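Local coordinates for phosphoenolpyruvate-protein phosphotransferase (Coxiella burnetii, PDB 3TRC) that probably transfers phosphate from phosphoenolpyruvate to a histidine of a partner protein in a phosphotransferase system, this chain being its GAF domain, at residues A[14-18]-A[154-158]; A[45-49]-A[125-129]. One frame throughout, in Å; residues are numbered along the deposited sequence. Where two conformers were deposited one is given.

Contact 1. Residues A[14-18]-A[154-158]; sequences TQEVN and HLAAE
This is a buried, side-chain-mediated contact between near-parallel segments of helices 3-19 and 142-164, a helix pair of the GAF domain's helical layer that also faces the second subunit. Both segments are regular alpha-helix; the axes of the two segments run 5° apart in direction and 11.5 Å apart, and Thr14 and His154 have the nearest CA atoms, 7.9 Å. His154 (chi1 t), whose CA-to-CB bond points toward 14-18, fills the gap with its imidazole. Val17, also t, sets CG1 over one face of the His154 ring, a CH-pi contact 4.0 Å from its centroid, and 3.9 Å from Glu158 CG. Thr14 CG2 lies 3.8 Å from His154 NE2, while Asn18 OD1 meets the ring edge, 2.9 Å from His154 CE1, with no direct hydrogen bond between the segments. Glu158, m at chi1 and chi2, curls back so that one water can bridge Val17 O (2.9 Å) and Glu158 OE1 (2.8 Å). Helix 23-37 sets Val30 against Val17 and Leu155; Ile153 of the second subunit packs on Thr14 and Asn18, and strand 114-122 on Ala156.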
ATOM      1  N   THR A  14       5.184  -0.967   3.747  1.00 24.39           N
ATOM      2  CA  THR A  14       4.426   0.221   3.361  1.00 27.85           C
ATOM      3  C   THR A  14       4.769   1.313   4.368  1.00 30.26           C
ATOM      4  O   THR A  14       4.977   2.472   4.009  1.00 29.90           O
ATOM      5  CB  THR A  14       2.904  -0.047   3.348  1.00 28.72           C
ATOM      6  OG1 THR A  14       2.620  -1.142   2.464  1.00 27.41           O
ATOM      7  CG2 THR A  14       2.142   1.181   2.866  1.00 29.74           C
ATOM      8  N   GLN A  15       4.846   0.908   5.633  1.00 29.14           N
ATOM      9  CA  GLN A  15       5.273   1.771   6.728  1.00 33.03           C
ATOM     10  C   GLN A  15       6.665   2.340   6.482  1.00 30.37           C
ATOM     11  O   GLN A  15       6.879   3.550   6.558  1.00 29.10           O
ATOM     12  CB  GLN A  15       5.291   0.973   8.031  1.00 37.18           C
ATOM     13  CG  GLN A  15       5.654   1.782   9.253  1.00 43.12           C
ATOM     14  CD  GLN A  15       4.445   2.441   9.874  1.00 49.66           C
ATOM     15  OE1 GLN A  15       4.004   3.500   9.427  1.00 52.43           O
ATOM     16  NE2 GLN A  15       3.892   1.811  10.904  1.00 50.27           N
ATOM     17  N   GLU A  16       7.614   1.458   6.195  1.00 27.11           N
ATOM     18  CA  GLU A  16       8.998   1.868   5.993  1.00 25.11           C
ATOM     19  C   GLU A  16       9.188   2.760   4.761  1.00 24.31           C
ATOM     20  O   GLU A  16       9.973   3.705   4.794  1.00 25.89           O
ATOM     21  CB  GLU A  16       9.923   0.645   5.928  1.00 29.35           C
ATOM     22  CG  GLU A  16      10.201  -0.007   7.280  1.00 34.13           C
ATOM     23  CD  GLU A  16      11.204  -1.148   7.185  1.00 40.83           C
ATOM     24  OE1 GLU A  16      11.270  -1.804   6.124  1.00 41.28           O
ATOM     25  OE2 GLU A  16      11.933  -1.388   8.168  1.00 44.72           O
ATOM     26  N   VAL A  17       8.470   2.465   3.680  1.00 24.66           N
ATOM     27  CA  VAL A  17       8.555   3.287   2.474  1.00 23.10           C
ATOM     28  C   VAL A  17       8.053   4.702   2.734  1.00 26.29           C
ATOM     29  O   VAL A  17       8.698   5.677   2.356  1.00 26.60           O
ATOM     30  CB  VAL A  17       7.778   2.674   1.287  1.00 23.24           C
ATOM     31  CG1 VAL A  17       7.710   3.665   0.123  1.00 22.33           C
ATOM     32  CG2 VAL A  17       8.426   1.371   0.844  1.00 23.62           C
ATOM     33  N   ASN A  18       6.905   4.819   3.391  1.00 27.03           N
ATOM     34  CA  ASN A  18       6.361   6.145   3.663  1.00 28.90           C
ATOM     35  C   ASN A  18       7.202   6.944   4.656  1.00 24.96           C
ATOM     36  O   ASN A  18       7.149   8.169   4.671  1.00 32.81           O
ATOM     37  CB  ASN A  18       4.897   6.062   4.102  1.00 31.34           C
ATOM     38  CG  ASN A  18       3.957   5.874   2.930  1.00 35.16           C
ATOM     39  OD1 ASN A  18       4.343   6.067   1.776  1.00 36.41           O
ATOM     40  ND2 ASN A  18       2.715   5.506   3.217  1.00 35.27           N
ATOM     41  N   HIS A 154       2.745   1.338  -5.101  1.00 19.20           N
ATOM     42  CA  HIS A 154       3.309   2.278  -4.142  1.00 20.99           C
ATOM     43  C   HIS A 154       4.583   2.889  -4.723  1.00 17.63           C
ATOM     44  O   HIS A 154       4.784   4.099  -4.673  1.00 16.99           O
ATOM     45  CB  HIS A 154       3.610   1.539  -2.833  1.00 25.35           C
ATOM     46  CG  HIS A 154       3.741   2.426  -1.634  1.00 28.22           C
ATOM     47  ND1 HIS A 154       3.696   3.804  -1.706  1.00 28.53           N
ATOM     48  CD2 HIS A 154       3.921   2.127  -0.327  1.00 25.21           C
ATOM     49  CE1 HIS A 154       3.841   4.311  -0.497  1.00 24.60           C
ATOM     50  NE2 HIS A 154       3.982   3.314   0.361  1.00 27.21           N
ATOM     51  N   LEU A 155       5.448   2.041  -5.276  1.00 16.43           N
ATOM     52  CA  LEU A 155       6.689   2.507  -5.884  1.00 15.21           C
ATOM     53  C   LEU A 155       6.434   3.492  -7.021  1.00 13.64           C
ATOM     54  O   LEU A 155       7.160   4.474  -7.173  1.00 16.78           O
ATOM     55  CB  LEU A 155       7.515   1.324  -6.385  1.00 17.88           C
ATOM     56  CG  LEU A 155       7.901   0.321  -5.292  1.00 21.65           C
ATOM     57  CD1 LEU A 155       8.685  -0.834  -5.884  1.00 20.64           C
ATOM     58  CD2 LEU A 155       8.701   1.008  -4.198  1.00 26.03           C
ATOM     59  N   ALA A 156       5.404   3.229  -7.819  1.00 14.24           N
ATOM     60  CA  ALA A 156       5.045   4.133  -8.910  1.00 14.13           C
ATOM     61  C   ALA A 156       4.715   5.522  -8.375  1.00 13.86           C
ATOM     62  O   ALA A 156       5.158   6.539  -8.921  1.00 15.61           O
ATOM     63  CB  ALA A 156       3.871   3.573  -9.711  1.00 14.31           C
ATOM     64  N   ALA A 157       3.936   5.569  -7.299  1.00 15.31           N
ATOM     65  CA  ALA A 157       3.557   6.841  -6.699  1.00 17.81           C
ATOM     66  C   ALA A 157       4.778   7.572  -6.163  1.00 17.39           C
ATOM     67  O   ALA A 157       4.903   8.783  -6.314  1.00 18.63           O
ATOM     68  CB  ALA A 157       2.536   6.628  -5.585  1.00 17.61           C
ATOM     69  N   GLU A 158       5.679   6.831  -5.532  1.00 18.28           N
ATOM     70  CA  GLU A 158       6.890   7.424  -4.980  1.00 20.63           C
ATOM     71  C   GLU A 158       7.795   7.995  -6.075  1.00 16.16           C
ATOM     72  O   GLU A 158       8.335   9.091  -5.939  1.00 17.21           O
ATOM     73  CB  GLU A 158       7.631   6.406  -4.112  1.00 21.27           C
ATOM     74  CG  GLU A 158       6.800   5.921  -2.918  1.00 26.09           C
ATOM     75  CD  GLU A 158       6.512   7.028  -1.914  1.00 33.30           C
ATOM     76  OE1 GLU A 158       7.463   7.731  -1.528  1.00 33.43           O
ATOM     77  OE2 GLU A 158       5.338   7.205  -1.518  1.00 36.91           O
TER
HETATM   78  O   HOH W   1       7.979   8.186   1.176  1.00 38.33           O

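Contact 2. Residues A[45-49]-A[125-129]; sequences LFICD and ELLGI
A classic beta bulge interrupts strand 125-134 at Leu127 and Gly128, both of which face Ile120 of strand 114-122. Leu127 turns to phi/psi -111/-21, and Gly128 is almost fully extended at 178/-169. A CB on Gly128 would fall 2.2 Å from Phe46 O, so the lack of a side chain lets the strands close to 4.1 Å between Ile47 CA and Gly128 CA. That antiparallel, non-hydrogen-bonded pair is followed by the hydrogen-bonded pair Phe46-Ile129, with Phe46 N to Ile129 O at 2.9 Å and Ile129 N to Phe46 O at 3.0 Å. Cys48 N to Leu127 O, 2.9 Å and nearly linear, adds a third bond. The segments' N-to-C directions lie 141° apart. These are the two central strands of the GAF antiparallel sheet, order 72-74, 54-61, 42-49, 125-134, 114-122, 90-92. Phe46 (chi1 m) and Ile129 share one face, their CB atoms 4.4 Å apart, and meet Ile80 of helix 78-86; on the other, Ile47 and Leu127 pack on Arg163 of helix 142-164. Cys48 SG sits 4.0 Å from Leu126 CD2, and both side chains touch Tyr55, a ligand of the bound sodium ion.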
ATOM      1  N   LEU A  45      15.569  -2.726  -9.082  1.00 11.31           N
ATOM      2  CA  LEU A  45      14.576  -1.744  -9.486  1.00 11.81           C
ATOM      3  C   LEU A  45      15.193  -0.857 -10.555  1.00 11.79           C
ATOM      4  O   LEU A  45      16.266  -0.290 -10.357  1.00 12.44           O
ATOM      5  CB  LEU A  45      14.125  -0.922  -8.274  1.00 16.99           C
ATOM      6  CG  LEU A  45      12.832  -0.119  -8.438  1.00 26.93           C
ATOM      7  CD1 LEU A  45      12.193   0.146  -7.083  1.00 33.17           C
ATOM      8  CD2 LEU A  45      13.089   1.177  -9.188  1.00 26.44           C
ATOM      9  N   PHE A  46      14.522  -0.781 -11.701  1.00 12.04           N
ATOM     10  CA  PHE A  46      14.982   0.019 -12.825  1.00 11.68           C
ATOM     11  C   PHE A  46      14.033   1.182 -13.005  1.00 12.94           C
ATOM     12  O   PHE A  46      12.825   1.042 -12.806  1.00 13.21           O
ATOM     13  CB  PHE A  46      14.974  -0.806 -14.115  1.00 12.72           C
ATOM     14  CG  PHE A  46      15.997  -1.908 -14.147  1.00 11.61           C
ATOM     15  CD1 PHE A  46      15.719  -3.150 -13.606  1.00 14.56           C
ATOM     16  CD2 PHE A  46      17.234  -1.702 -14.745  1.00 15.03           C
ATOM     17  CE1 PHE A  46      16.660  -4.172 -13.649  1.00 15.43           C
ATOM     18  CE2 PHE A  46      18.181  -2.710 -14.785  1.00 13.04           C
ATOM     19  CZ  PHE A  46      17.898  -3.946 -14.245  1.00 13.13           C
ATOM     20  N   ILE A  47      14.573   2.328 -13.395  1.00 12.55           N
ATOM     21  CA  ILE A  47      13.730   3.472 -13.715  1.00 12.27           C
ATOM     22  C   ILE A  47      13.917   3.851 -15.181  1.00 13.15           C
ATOM     23  O   ILE A  47      15.030   3.800 -15.708  1.00 14.99           O
ATOM     24  CB  ILE A  47      14.029   4.664 -12.785  1.00 15.58           C
ATOM     25  CG1 ILE A  47      13.660   4.298 -11.342  1.00 18.83           C
ATOM     26  CG2 ILE A  47      13.246   5.892 -13.216  1.00 14.08           C
ATOM     27  CD1 ILE A  47      13.663   5.482 -10.393  1.00 23.83           C
ATOM     28  N   CYS A  48      12.818   4.208 -15.844  1.00 13.17           N
ATOM     29  CA  CYS A  48      12.881   4.607 -17.247  1.00 13.57           C
ATOM     30  C   CYS A  48      13.635   5.913 -17.445  1.00 16.48           C
ATOM     31  O   CYS A  48      13.407   6.892 -16.729  1.00 17.49           O
ATOM     32  CB  CYS A  48      11.476   4.770 -17.817  1.00 14.05           C
ATOM     33  SG  CYS A  48      10.533   3.259 -17.869  1.00 16.79           S
ATOM     34  N   ASP A  49      14.526   5.913 -18.433  1.00 14.48           N
ATOM     35  CA  ASP A  49      15.209   7.119 -18.895  1.00 13.88           C
ATOM     36  C   ASP A  49      14.688   7.359 -20.304  1.00 15.33           C
ATOM     37  O   ASP A  49      15.257   6.871 -21.276  1.00 18.12           O
ATOM     38  CB  ASP A  49      16.727   6.893 -18.909  1.00 15.99           C
ATOM     39  CG  ASP A  49      17.510   8.138 -19.296  1.00 22.48           C
ATOM     40  OD1 ASP A  49      16.887   9.148 -19.688  1.00 25.03           O
ATOM     41  OD2 ASP A  49      18.755   8.101 -19.213  1.00 21.50           O
ATOM     42  N   GLU A 125       1.180   5.281 -17.187  1.00 23.60           N
ATOM     43  CA  GLU A 125       2.515   5.638 -17.658  1.00 21.02           C
ATOM     44  C   GLU A 125       3.573   4.735 -17.023  1.00 19.68           C
ATOM     45  O   GLU A 125       3.714   4.717 -15.803  1.00 20.20           O
ATOM     46  CB  GLU A 125       2.827   7.100 -17.329  1.00 24.47           C
ATOM     47  CG  GLU A 125       4.186   7.574 -17.832  1.00 30.20           C
ATOM     48  CD  GLU A 125       4.545   8.975 -17.358  1.00 34.74           C
ATOM     49  OE1 GLU A 125       3.759   9.576 -16.594  1.00 35.57           O
ATOM     50  OE2 GLU A 125       5.623   9.475 -17.749  1.00 34.51           O
ATOM     51  N   LEU A 126       4.315   3.997 -17.847  1.00 18.80           N
ATOM     52  CA  LEU A 126       5.403   3.152 -17.347  1.00 18.15           C
ATOM     53  C   LEU A 126       6.552   3.991 -16.801  1.00 18.45           C
ATOM     54  O   LEU A 126       7.120   4.816 -17.517  1.00 18.82           O
ATOM     55  CB  LEU A 126       5.934   2.232 -18.449  1.00 16.85           C
ATOM     56  CG  LEU A 126       7.018   1.250 -18.002  1.00 18.50           C
ATOM     57  CD1 LEU A 126       6.394   0.141 -17.163  1.00 18.34           C
ATOM     58  CD2 LEU A 126       7.774   0.673 -19.195  1.00 19.40           C
ATOM     59  N   LEU A 127       6.908   3.765 -15.538  1.00 13.55           N
ATOM     60  CA  LEU A 127       7.975   4.534 -14.902  1.00 13.20           C
ATOM     61  C   LEU A 127       9.214   3.693 -14.633  1.00 13.44           C
ATOM     62  O   LEU A 127      10.304   4.228 -14.431  1.00 14.27           O
ATOM     63  CB  LEU A 127       7.494   5.118 -13.572  1.00 12.01           C
ATOM     64  CG  LEU A 127       6.314   6.083 -13.646  1.00 16.38           C
ATOM     65  CD1 LEU A 127       6.048   6.689 -12.273  1.00 16.33           C
ATOM     66  CD2 LEU A 127       6.576   7.170 -14.684  1.00 17.53           C
ATOM     67  N   GLY A 128       9.041   2.382 -14.587  1.00 13.16           N
ATOM     68  CA  GLY A 128      10.163   1.519 -14.288  1.00 13.96           C
ATOM     69  C   GLY A 128       9.769   0.065 -14.241  1.00 13.19           C
ATOM     70  O   GLY A 128       8.658  -0.304 -14.635  1.00 13.83           O
ATOM     71  N   ILE A 129      10.690  -0.761 -13.756  0.78 11.96           N
ATOM     72  CA  ILE A 129      10.475  -2.197 -13.664  0.78  9.65           C
ATOM     73  C   ILE A 129      11.052  -2.731 -12.368  0.78 11.73           C
ATOM     74  O   ILE A 129      12.161  -2.366 -11.974  0.78 12.14           O
ATOM     75  CB  ILE A 129      11.169  -2.948 -14.809  0.78 12.63           C
ATOM     76  CG1 ILE A 129      10.884  -2.278 -16.156  0.78 14.39           C
ATOM     77  CG2 ILE A 129      10.741  -4.414 -14.811  0.78 12.35           C
ATOM     78  CD1 ILE A 129       9.504  -2.565 -16.702  0.78 15.71           C
TER

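In the fold
Both contacts are buried, but contact 2 lies in the middle of the sheet, its centre about 9 Å from the centre of the chain, whereas that of contact 1 is about 13 Å from it, among helices that also meet the second subunit. Main-chain hydrogen bonds hold the strands of contact 2; contact 1 relies on side chains and a bridging water. They share no element, yet strand 125-134 is followed in the chain by helix 142-164, which covers one face of the sheet. There the two meet directly: Leu155 CD1 is 3.8 Å from Leu45 CD1, and Ala156 O is 3.5 Å from Leu127 CD1. Helix 142-164 thus lies between the sheet and helix 3-19.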